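Local coordinates for type II restriction enzyme SfiI (PDB 2EZV), which recognises the double-stranded DNA sequence 5'-GGCCN(5)GGCC-3' as a tetrameric type II restriction endonuclease and cleaves it to fragments with 5'-phosphates, at residues D[4-9]-D[151-156]; D[14-19]-D[84-89]; D[27-32]-D[246-251]; D[37-42]-D[174-179]. All blocks are in the same frame, centred on the assembly; numbering follows the deposited sequence.

Contact 1: residues D[4-9]-D[151-156]; sequences DYRELS and VLPAVT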
# COMPACT_ATOMS: atom_id res chain seq x y z
N ASP D 4 -3.62 -10.40 24.64
CA ASP D 4 -3.17 -9.45 25.66
C ASP D 4 -1.71 -9.77 25.97
O ASP D 4 -1.40 -10.82 26.54
CB ASP D 4 -4.01 -9.62 26.92
CG ASP D 4 -3.84 -8.47 27.90
OD1 ASP D 4 -2.68 -8.09 28.18
OD2 ASP D 4 -4.86 -7.95 28.38
N TYR D 5 -0.81 -8.87 25.61
CA TYR D 5 0.61 -9.11 25.85
C TYR D 5 0.95 -9.35 27.32
O TYR D 5 1.94 -10.02 27.62
CB TYR D 5 1.41 -7.93 25.31
CG TYR D 5 1.48 -6.76 26.25
CD1 TYR D 5 2.59 -6.58 27.09
CD2 TYR D 5 0.44 -5.83 26.32
CE1 TYR D 5 2.66 -5.51 27.96
CE2 TYR D 5 0.50 -4.75 27.20
CZ TYR D 5 1.61 -4.60 28.01
OH TYR D 5 1.69 -3.56 28.89
N ARG D 6 0.14 -8.83 28.24
CA ARG D 6 0.42 -9.03 29.66
C ARG D 6 0.32 -10.51 30.04
O ARG D 6 0.96 -10.94 31.00
CB ARG D 6 -0.54 -8.18 30.51
CG ARG D 6 -0.25 -6.68 30.42
CD ARG D 6 -1.39 -5.82 30.95
NE ARG D 6 -2.65 -6.11 30.28
CZ ARG D 6 -3.76 -5.39 30.43
NH1 ARG D 6 -3.76 -4.33 31.23
NH2 ARG D 6 -4.87 -5.73 29.79
N GLU D 7 -0.44 -11.28 29.28
CA GLU D 7 -0.56 -12.70 29.57
C GLU D 7 0.63 -13.46 29.01
O GLU D 7 0.74 -14.67 29.18
CB GLU D 7 -1.83 -13.27 28.95
CG GLU D 7 -3.08 -12.52 29.29
CD GLU D 7 -4.29 -13.22 28.74
OE1 GLU D 7 -4.16 -13.87 27.68
OE2 GLU D 7 -5.36 -13.11 29.37
N LEU D 8 1.52 -12.76 28.30
CA LEU D 8 2.70 -13.41 27.76
C LEU D 8 3.73 -13.48 28.87
O LEU D 8 3.76 -12.62 29.75
CB LEU D 8 3.31 -12.61 26.60
CG LEU D 8 2.55 -12.52 25.27
CD1 LEU D 8 3.45 -11.86 24.23
CD2 LEU D 8 2.15 -13.91 24.82
N SER D 9 4.57 -14.51 28.84
CA SER D 9 5.62 -14.62 29.83
C SER D 9 6.71 -13.64 29.40
O SER D 9 6.72 -13.19 28.25
CB SER D 9 6.18 -16.04 29.84
OG SER D 9 6.79 -16.33 28.60
N VAL D 151 -11.68 -2.80 25.95
CA VAL D 151 -10.40 -2.43 25.40
C VAL D 151 -9.42 -3.59 25.27
O VAL D 151 -9.47 -4.56 26.01
CB VAL D 151 -9.76 -1.31 26.24
CG1 VAL D 151 -10.62 -0.08 26.16
CG2 VAL D 151 -9.62 -1.76 27.69
N LEU D 152 -8.52 -3.46 24.29
CA LEU D 152 -7.48 -4.44 24.01
C LEU D 152 -6.17 -3.68 23.94
O LEU D 152 -5.99 -2.83 23.08
CB LEU D 152 -7.76 -5.11 22.67
CG LEU D 152 -6.69 -6.06 22.14
CD1 LEU D 152 -6.59 -7.27 23.05
CD2 LEU D 152 -7.04 -6.49 20.73
N PRO D 153 -5.23 -3.97 24.84
CA PRO D 153 -3.94 -3.26 24.83
C PRO D 153 -3.01 -3.61 23.66
O PRO D 153 -2.76 -4.78 23.38
CB PRO D 153 -3.34 -3.64 26.17
CG PRO D 153 -3.83 -5.05 26.36
CD PRO D 153 -5.27 -4.97 25.92
N ALA D 154 -2.51 -2.58 22.98
CA ALA D 154 -1.58 -2.77 21.88
C ALA D 154 -0.19 -2.51 22.44
O ALA D 154 0.16 -1.37 22.76
CB ALA D 154 -1.89 -1.80 20.73
N VAL D 155 0.59 -3.57 22.56
CA VAL D 155 1.93 -3.47 23.11
C VAL D 155 2.84 -2.47 22.42
O VAL D 155 2.87 -2.37 21.19
CB VAL D 155 2.67 -4.80 23.07
CG1 VAL D 155 3.53 -4.94 24.33
CG2 VAL D 155 1.68 -5.93 22.92
N THR D 156 3.61 -1.77 23.24
CA THR D 156 4.57 -0.78 22.78
C THR D 156 5.92 -1.46 22.62
O THR D 156 6.38 -2.16 23.51
CB THR D 156 4.68 0.36 23.84
OG1 THR D 156 3.91 1.49 23.40
CG2 THR D 156 6.12 0.78 24.08
O HOH W 1 -1.59 -7.25 23.69
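Tyr-5 lays its ring over Val-155, whose CG1 stands 3.5 Å from the ring centroid and 22° off the normal, a CH-pi contact on one face. The opposite face carries CG of Arg-6, offset toward the rim. A chi1 of 82° puts CG of Tyr-5 between the backbone N and the carbonyl carbon, on the side of Val-155. Pro-153 CB meets the ring at the edge, 4.1 Å from CE2. In this dense, buried part the short 3-10 turn ahead of helix 10-41 lies against strand 151-167 in the central sheet of the PDDEXK nuclease fold. A water bridges the backbones, accepting from Tyr-5 N and donating to Pro-153 O. The other end is looser and more exposed. There Arg-6 grips Asp-4 side-on in its guanidinium plane, NE to OD1 at 2.9 Å and NH2 to OD2 at 2.6 Å, both on syn lone pairs. The anti lone pair of OD1 takes Arg-6 N, closing an Asx turn. Across from this salt bridge, Pro-153 CG lies 3.6 Å from Arg-6 NH2 and 3.7 Å from Asp-4 OD2. An alanine in place of Asp-4 would probably leave the guanidinium without its carboxylate mate and free to swing away from the proline.

Contact 2: residues D[14-19]-D[84-89]; sequences ESVEKQ and RWLPSP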
# COMPACT_ATOMS: atom_id res chain seq x y z
N GLU D 14 10.10 -10.89 25.18
CA GLU D 14 11.38 -10.53 24.57
C GLU D 14 11.43 -11.08 23.15
O GLU D 14 11.99 -10.46 22.24
CB GLU D 14 12.56 -11.10 25.38
CG GLU D 14 12.66 -10.62 26.82
CD GLU D 14 14.09 -10.59 27.31
OE1 GLU D 14 14.36 -11.08 28.43
OE2 GLU D 14 14.95 -10.06 26.57
N SER D 15 10.84 -12.25 22.98
CA SER D 15 10.80 -12.91 21.69
C SER D 15 10.12 -12.05 20.63
O SER D 15 10.59 -11.98 19.49
CB SER D 15 10.09 -14.26 21.83
OG SER D 15 10.04 -14.93 20.58
N VAL D 16 9.02 -11.40 20.99
CA VAL D 16 8.33 -10.57 20.01
C VAL D 16 9.13 -9.32 19.72
O VAL D 16 9.03 -8.75 18.63
CB VAL D 16 6.90 -10.15 20.46
CG1 VAL D 16 6.36 -11.11 21.49
CG2 VAL D 16 6.91 -8.74 20.96
N GLU D 17 9.92 -8.87 20.69
CA GLU D 17 10.72 -7.67 20.45
C GLU D 17 11.83 -8.10 19.49
O GLU D 17 12.20 -7.36 18.58
CB GLU D 17 11.30 -7.11 21.75
CG GLU D 17 10.30 -6.27 22.53
CD GLU D 17 10.83 -5.73 23.86
OE1 GLU D 17 10.13 -4.92 24.49
OE2 GLU D 17 11.94 -6.12 24.28
N LYS D 18 12.32 -9.31 19.68
CA LYS D 18 13.38 -9.83 18.84
C LYS D 18 12.95 -9.97 17.38
O LYS D 18 13.68 -9.57 16.48
CB LYS D 18 13.85 -11.19 19.36
CG LYS D 18 15.16 -11.67 18.76
CD LYS D 18 15.50 -13.03 19.31
CE LYS D 18 16.88 -13.49 18.89
NZ LYS D 18 17.17 -14.88 19.39
N GLN D 19 11.76 -10.51 17.13
CA GLN D 19 11.32 -10.65 15.74
C GLN D 19 10.95 -9.29 15.15
O GLN D 19 11.04 -9.09 13.94
CB GLN D 19 10.16 -11.66 15.60
CG GLN D 19 8.78 -11.21 16.06
CD GLN D 19 7.71 -12.27 15.78
OE1 GLN D 19 7.79 -13.39 16.28
NE2 GLN D 19 6.72 -11.91 14.98
N ARG D 84 -0.32 -1.73 14.69
CA ARG D 84 -0.52 -2.84 13.77
C ARG D 84 -0.67 -4.18 14.49
O ARG D 84 -0.50 -4.26 15.70
CB ARG D 84 0.70 -2.93 12.85
CG ARG D 84 1.96 -3.29 13.66
CD ARG D 84 3.27 -3.23 12.90
NE ARG D 84 4.31 -3.87 13.71
CZ ARG D 84 5.58 -4.03 13.34
NH1 ARG D 84 6.01 -3.58 12.17
NH2 ARG D 84 6.42 -4.69 14.14
N TRP D 85 -0.99 -5.23 13.74
CA TRP D 85 -1.10 -6.58 14.28
C TRP D 85 0.22 -7.27 13.94
O TRP D 85 0.67 -7.23 12.79
CB TRP D 85 -2.23 -7.37 13.62
CG TRP D 85 -3.62 -6.95 13.97
CD1 TRP D 85 -4.48 -6.26 13.18
CD2 TRP D 85 -4.34 -7.28 15.16
NE1 TRP D 85 -5.71 -6.15 13.80
CE2 TRP D 85 -5.65 -6.76 15.01
CE3 TRP D 85 -4.01 -7.96 16.34
CZ2 TRP D 85 -6.63 -6.92 16.00
CZ3 TRP D 85 -4.99 -8.12 17.33
CH2 TRP D 85 -6.29 -7.59 17.14
N LEU D 86 0.83 -7.91 14.92
CA LEU D 86 2.07 -8.61 14.67
C LEU D 86 1.83 -10.11 14.78
O LEU D 86 1.63 -10.64 15.87
CB LEU D 86 3.13 -8.18 15.69
CG LEU D 86 4.51 -8.84 15.56
CD1 LEU D 86 5.13 -8.42 14.23
CD2 LEU D 86 5.41 -8.42 16.73
N PRO D 87 1.83 -10.81 13.64
CA PRO D 87 1.60 -12.26 13.73
C PRO D 87 2.78 -12.97 14.38
O PRO D 87 3.93 -12.60 14.15
CB PRO D 87 1.40 -12.67 12.27
CG PRO D 87 2.18 -11.65 11.51
CD PRO D 87 1.90 -10.36 12.24
N SER D 88 2.49 -13.97 15.20
CA SER D 88 3.55 -14.72 15.87
C SER D 88 2.96 -15.99 16.46
O SER D 88 1.75 -16.14 16.53
CB SER D 88 4.19 -13.89 16.98
OG SER D 88 3.40 -13.93 18.15
N PRO D 89 3.81 -16.91 16.91
CA PRO D 89 3.24 -18.13 17.48
C PRO D 89 2.62 -17.89 18.85
O PRO D 89 1.86 -18.72 19.34
CB PRO D 89 4.45 -19.07 17.52
CG PRO D 89 5.59 -18.13 17.73
CD PRO D 89 5.27 -16.99 16.80
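Helix 10-41 packs here against the end of strand 80-86, an outer strand of the central mixed sheet, and the loop that follows it. Gln-19 reaches across from the helix and touches Leu-86, Pro-87 and Ser-88. Its NE2 gives a hydrogen bond of 3.0 Å to Pro-87 O, with an N-H...O angle of 140°. The acceptor lies close to the amide plane of Gln-19, while the donor is tilted 18° from the carbonyl plane. Beyond CG the chain is extended (chi2 176°), which carries CD outward toward the loop. There the amide lies against the CB of Ser-88, with OE1 at 3.7 Å, and its NE2 comes 3.8 Å from Leu-86 CG. One turn back along the helix, Val-16 meets the same leucine: its CB is 4.4 Å from Leu-86 CD2, and the backbone O of Val-16 is 4.1 Å from that methyl. The bond thus ties the side chain of Gln-19 to a loop carbonyl, while Ser-88 OG turns to Gly-91 O. Leu-86 also packs on Thr-20 of the helix and on Gln-95 of strand 93-104, to which its own strand pairs antiparallel, and Pro-89 of the second subunit touches Gln-19 and Ser-15.

Contact 3: residues D[27-32]-D[246-251]; sequences ALQQYS and TQPRWR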
# COMPACT_ATOMS: atom_id res chain seq x y z
N ALA D 27 15.01 -4.67 6.59
CA ALA D 27 14.57 -3.47 5.89
C ALA D 27 15.75 -2.53 5.71
O ALA D 27 16.06 -2.11 4.60
CB ALA D 27 13.45 -2.79 6.67
N LEU D 28 16.42 -2.22 6.81
CA LEU D 28 17.56 -1.32 6.74
C LEU D 28 18.65 -1.93 5.86
O LEU D 28 19.26 -1.24 5.05
CB LEU D 28 18.08 -1.04 8.15
CG LEU D 28 17.08 -0.21 8.97
CD1 LEU D 28 17.38 -0.32 10.46
CD2 LEU D 28 17.13 1.24 8.49
N GLN D 29 18.88 -3.24 6.01
CA GLN D 29 19.90 -3.90 5.21
C GLN D 29 19.62 -3.74 3.72
O GLN D 29 20.48 -3.25 2.97
CB GLN D 29 19.96 -5.39 5.54
CG GLN D 29 20.86 -6.17 4.58
CD GLN D 29 22.32 -5.70 4.62
OE1 GLN D 29 23.04 -5.80 3.63
NE2 GLN D 29 22.75 -5.20 5.78
N GLN D 30 18.43 -4.15 3.30
CA GLN D 30 18.05 -4.08 1.90
C GLN D 30 17.94 -2.64 1.38
O GLN D 30 17.96 -2.40 0.18
CB GLN D 30 16.74 -4.86 1.70
CG GLN D 30 16.92 -6.34 2.06
CD GLN D 30 15.73 -7.23 1.73
OE1 GLN D 30 15.82 -8.45 1.86
NE2 GLN D 30 14.63 -6.63 1.32
N TYR D 31 17.84 -1.69 2.30
CA TYR D 31 17.75 -0.28 1.93
C TYR D 31 19.08 0.44 2.13
O TYR D 31 19.18 1.64 1.87
CB TYR D 31 16.68 0.41 2.78
CG TYR D 31 16.31 1.79 2.29
CD1 TYR D 31 15.60 1.96 1.10
CD2 TYR D 31 16.68 2.94 3.01
CE1 TYR D 31 15.27 3.24 0.63
CE2 TYR D 31 16.35 4.22 2.54
CZ TYR D 31 15.65 4.35 1.35
OH TYR D 31 15.34 5.61 0.88
N SER D 32 20.10 -0.28 2.60
CA SER D 32 21.40 0.33 2.89
C SER D 32 22.12 1.01 1.72
O SER D 32 22.76 2.04 1.91
CB SER D 32 22.34 -0.71 3.53
OG SER D 32 22.83 -1.62 2.58
N THR D 246 25.40 -2.47 3.21
CA THR D 246 26.09 -2.75 4.45
C THR D 246 26.35 -4.26 4.55
O THR D 246 25.79 -5.04 3.78
CB THR D 246 25.25 -2.31 5.66
OG1 THR D 246 23.90 -2.77 5.49
CG2 THR D 246 25.27 -0.79 5.82
N GLN D 247 27.20 -4.66 5.48
CA GLN D 247 27.49 -6.07 5.69
C GLN D 247 26.30 -6.67 6.44
O GLN D 247 26.01 -6.29 7.58
CB GLN D 247 28.78 -6.25 6.51
CG GLN D 247 30.03 -5.73 5.82
CD GLN D 247 30.43 -6.57 4.61
OE1 GLN D 247 31.12 -6.08 3.70
NE2 GLN D 247 30.01 -7.83 4.59
N PRO D 248 25.58 -7.61 5.80
CA PRO D 248 24.42 -8.25 6.42
C PRO D 248 24.84 -9.15 7.58
O PRO D 248 25.01 -10.35 7.41
CB PRO D 248 23.83 -9.04 5.25
CG PRO D 248 25.07 -9.48 4.53
CD PRO D 248 25.90 -8.22 4.50
N ARG D 249 25.01 -8.55 8.75
CA ARG D 249 25.42 -9.32 9.92
C ARG D 249 24.37 -9.23 11.02
O ARG D 249 23.94 -8.14 11.40
CB ARG D 249 26.79 -8.82 10.42
N TRP D 250 23.95 -10.39 11.52
CA TRP D 250 22.96 -10.42 12.59
C TRP D 250 23.58 -11.04 13.81
O TRP D 250 24.17 -12.12 13.74
CB TRP D 250 21.72 -11.22 12.16
CG TRP D 250 20.79 -11.57 13.30
CD1 TRP D 250 20.72 -12.76 13.95
CD2 TRP D 250 19.82 -10.71 13.92
NE1 TRP D 250 19.77 -12.71 14.94
CE2 TRP D 250 19.20 -11.47 14.95
CE3 TRP D 250 19.41 -9.39 13.70
CZ2 TRP D 250 18.19 -10.94 15.76
CZ3 TRP D 250 18.41 -8.86 14.51
CH2 TRP D 250 17.81 -9.64 15.53
N ARG D 251 23.46 -10.33 14.93
CA ARG D 251 23.99 -10.76 16.22
C ARG D 251 22.87 -11.41 17.03
O ARG D 251 21.78 -10.84 17.19
CB ARG D 251 24.57 -9.55 16.98
CG ARG D 251 25.03 -9.86 18.39
CD ARG D 251 25.56 -8.60 19.07
NE ARG D 251 26.85 -8.21 18.52
CZ ARG D 251 27.14 -6.99 18.05
NH1 ARG D 251 26.22 -6.03 18.06
NH2 ARG D 251 28.35 -6.74 17.57
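The side chains of Gln-29 and Thr-246 run past one another in opposed senses, the glutamine coming from helix 10-41 and the threonine from the loop that leads into strand 249-253. CG of Gln-29 is anti to the backbone N (chi1 171°), and the chain then bends at chi2 (62°), so that CD lies 3.4 Å from Thr-246 OG1. The amide is packed between the threonine hydroxyl and Pro-248. The Gln-29 side chain passes the proline at a slant, and CB of Pro-248 is 3.7 Å from Gln-29 CD. Pro-248 is itself the centre of an inverse gamma turn, a tight bend just before the strand begins.

Three residues further along the helix, Ser-32 faces Thr-246 directly. Its OG accepts from Thr-246 N at 2.8 Å, with an N-H...O angle of 157°, and donates to Gln-29 O at 2.9 Å in the plane of that carbonyl. CB of Ser-32 also lies 3.2 Å from Thr-246 OG1 and 3.7 Å from Thr-246 CG2, so the two side chains also pack, beside the bond from the Thr-246 backbone N. Around them, Leu-237 of strand 234-238 touches both Gln-29 and Thr-246, while Asn-148 of the second subunit packs on Pro-248.

Ser-32 OG therefore serves as donor and acceptor at once. Gln-29 O receives two hydrogen bonds, from the backbone N of Ser-32 and from its hydroxyl; the second fixes the direction of the hydroxyl proton and probably leaves OG well placed to accept from Thr-246 N. The result is a largely polar join, in which a buried serine links a helix carbonyl to the loop before strand 249-253.

Contact 4: residues D[37-42]-D[174-179]; sequences SIFETT and RYRELK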
# COMPACT_ATOMS: atom_id res chain seq x y z
N SER D 37 23.66 6.44 -0.19
CA SER D 37 23.55 7.42 -1.25
C SER D 37 22.82 8.68 -0.78
O SER D 37 23.31 9.80 -0.94
CB SER D 37 22.81 6.82 -2.43
OG SER D 37 22.45 7.83 -3.35
N ILE D 38 21.64 8.49 -0.19
CA ILE D 38 20.87 9.62 0.29
C ILE D 38 21.60 10.33 1.42
O ILE D 38 21.76 11.56 1.41
CB ILE D 38 19.47 9.17 0.79
CG1 ILE D 38 18.59 8.82 -0.41
CG2 ILE D 38 18.83 10.26 1.65
CD1 ILE D 38 17.19 8.36 -0.05
N PHE D 39 22.08 9.56 2.39
CA PHE D 39 22.78 10.14 3.53
C PHE D 39 24.02 10.94 3.16
O PHE D 39 24.31 11.97 3.77
CB PHE D 39 23.20 9.06 4.52
CG PHE D 39 23.57 9.60 5.87
CD1 PHE D 39 22.58 9.85 6.82
CD2 PHE D 39 24.89 9.93 6.17
CE1 PHE D 39 22.91 10.42 8.06
CE2 PHE D 39 25.21 10.50 7.40
CZ PHE D 39 24.22 10.74 8.34
N GLU D 40 24.76 10.47 2.16
CA GLU D 40 25.99 11.15 1.78
C GLU D 40 25.91 12.19 0.66
O GLU D 40 26.68 13.14 0.67
CB GLU D 40 27.06 10.13 1.41
CG GLU D 40 27.26 9.04 2.46
CD GLU D 40 28.55 8.25 2.27
OE1 GLU D 40 28.96 8.04 1.11
OE2 GLU D 40 29.14 7.84 3.29
N THR D 41 24.98 12.02 -0.28
CA THR D 41 24.90 12.95 -1.41
C THR D 41 23.88 14.08 -1.30
O THR D 41 23.79 14.92 -2.19
CB THR D 41 24.65 12.21 -2.74
OG1 THR D 41 23.29 11.76 -2.79
CG2 THR D 41 25.58 11.01 -2.87
N THR D 42 23.12 14.12 -0.21
CA THR D 42 22.12 15.16 -0.05
C THR D 42 22.70 16.47 0.48
O THR D 42 23.26 16.51 1.56
CB THR D 42 20.99 14.71 0.89
OG1 THR D 42 20.40 13.51 0.37
CG2 THR D 42 19.93 15.79 1.01
N ARG D 174 29.56 14.71 -2.52
CA ARG D 174 29.40 13.97 -1.27
C ARG D 174 29.65 14.93 -0.11
O ARG D 174 30.74 15.50 -0.02
CB ARG D 174 30.42 12.83 -1.24
CG ARG D 174 30.30 11.90 -0.07
CD ARG D 174 31.35 10.81 -0.13
NE ARG D 174 31.28 9.91 1.02
CZ ARG D 174 32.18 8.97 1.28
NH1 ARG D 174 33.22 8.81 0.47
NH2 ARG D 174 32.05 8.18 2.34
N TYR D 175 28.67 15.13 0.76
CA TYR D 175 28.82 16.06 1.87
C TYR D 175 29.08 15.42 3.22
O TYR D 175 29.32 16.12 4.20
CB TYR D 175 27.58 16.95 1.99
CG TYR D 175 27.08 17.49 0.68
CD1 TYR D 175 26.57 16.63 -0.30
CD2 TYR D 175 27.13 18.86 0.40
CE1 TYR D 175 26.12 17.12 -1.52
CE2 TYR D 175 26.68 19.36 -0.82
CZ TYR D 175 26.17 18.48 -1.78
OH TYR D 175 25.73 18.96 -2.99
N ARG D 176 29.03 14.10 3.30
CA ARG D 176 29.29 13.44 4.57
C ARG D 176 29.46 11.95 4.32
O ARG D 176 29.30 11.47 3.19
CB ARG D 176 28.16 13.73 5.58
CG ARG D 176 26.81 13.12 5.25
CD ARG D 176 25.67 14.04 5.65
NE ARG D 176 25.56 15.14 4.69
CZ ARG D 176 24.62 16.08 4.70
NH1 ARG D 176 23.67 16.07 5.63
NH2 ARG D 176 24.63 17.03 3.78
N GLU D 177 29.81 11.22 5.37
CA GLU D 177 30.04 9.79 5.21
C GLU D 177 29.33 8.92 6.23
O GLU D 177 29.53 9.06 7.44
CB GLU D 177 31.54 9.53 5.26
CG GLU D 177 31.91 8.10 5.57
CD GLU D 177 33.40 7.95 5.75
OE1 GLU D 177 33.99 8.78 6.48
OE2 GLU D 177 33.98 7.00 5.18
N LEU D 178 28.50 8.01 5.72
CA LEU D 178 27.77 7.08 6.57
C LEU D 178 28.71 5.90 6.81
O LEU D 178 29.13 5.24 5.86
CB LEU D 178 26.52 6.58 5.86
CG LEU D 178 25.23 6.49 6.68
CD1 LEU D 178 24.26 5.59 5.94
CD2 LEU D 178 25.51 5.96 8.07
N LYS D 179 29.04 5.65 8.07
CA LYS D 179 29.95 4.57 8.42
C LYS D 179 29.23 3.30 8.86
O LYS D 179 29.59 2.20 8.44
CB LYS D 179 30.92 5.05 9.51
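The ring of Phe-39 has Leu-178 CD2 over one face, and the leucine CG comes 3.5 Å from Phe-39 CD2. Arg-176 crosses the same ring at about a right angle, its guanidinium plane turned 78° from the ring and its CG 3.7 Å from Phe-39 CE2. At the edge of the Tyr-175 ring, in its plane, lies Glu-40 O, and the edge of the Arg-176 guanidinium carries Tyr-175 CB. Glu-40 O also accepts from Tyr-175 N at 2.8 Å, almost in line with the carbonyl bond (C=O...N 174°). Here the helical segment 37-41 and the strand segment 176-179 run roughly antiparallel, at 147°.

The Glu-40 and Arg-174 side chains run alongside each other in the same sense, with OE1 3.0 Å from NE in a salt bridge. OE1 also pairs with Lys-36, one turn earlier on the helix. Arg-176 bends at chi2 and chi3, its CD against Phe-39 O, and the side chain also packs on Glu-49, Val-50 and Leu-53 of helix 49-62. An alanine in place of Arg-176 would probably open a gap beside Phe-39 and cost helix 49-62 part of its packing against this region.

Arg-174 has a second, long partner in Glu-177, and the carboxylate of Glu-40 meets two positive groups, which would be expected to stabilise its charge and join the helix end electrostatically to the residues leading into strand 176-186.

From the N terminus, the loop at 4-9 comes first, and contact 1 closes the long loop to strand 151-167. Helix 10-41 then supplies the first segment of the other three contacts in order. Contact 2, to the end of strand 80-86, lies wholly within the span of contact 1 and touches it through Leu-152 and Trp-85. Contact 3 reaches residues 246-251, the loop and start of strand 249-253, and crosses both earlier contacts; contact 4 falls inside its span but also crosses contacts 1 and 2. The helix is thereby tied at successive levels to the central sheet and to the C-terminal part, while contacts 1 and 4, on neighbouring strands, lie on opposite sides of the chain's centre.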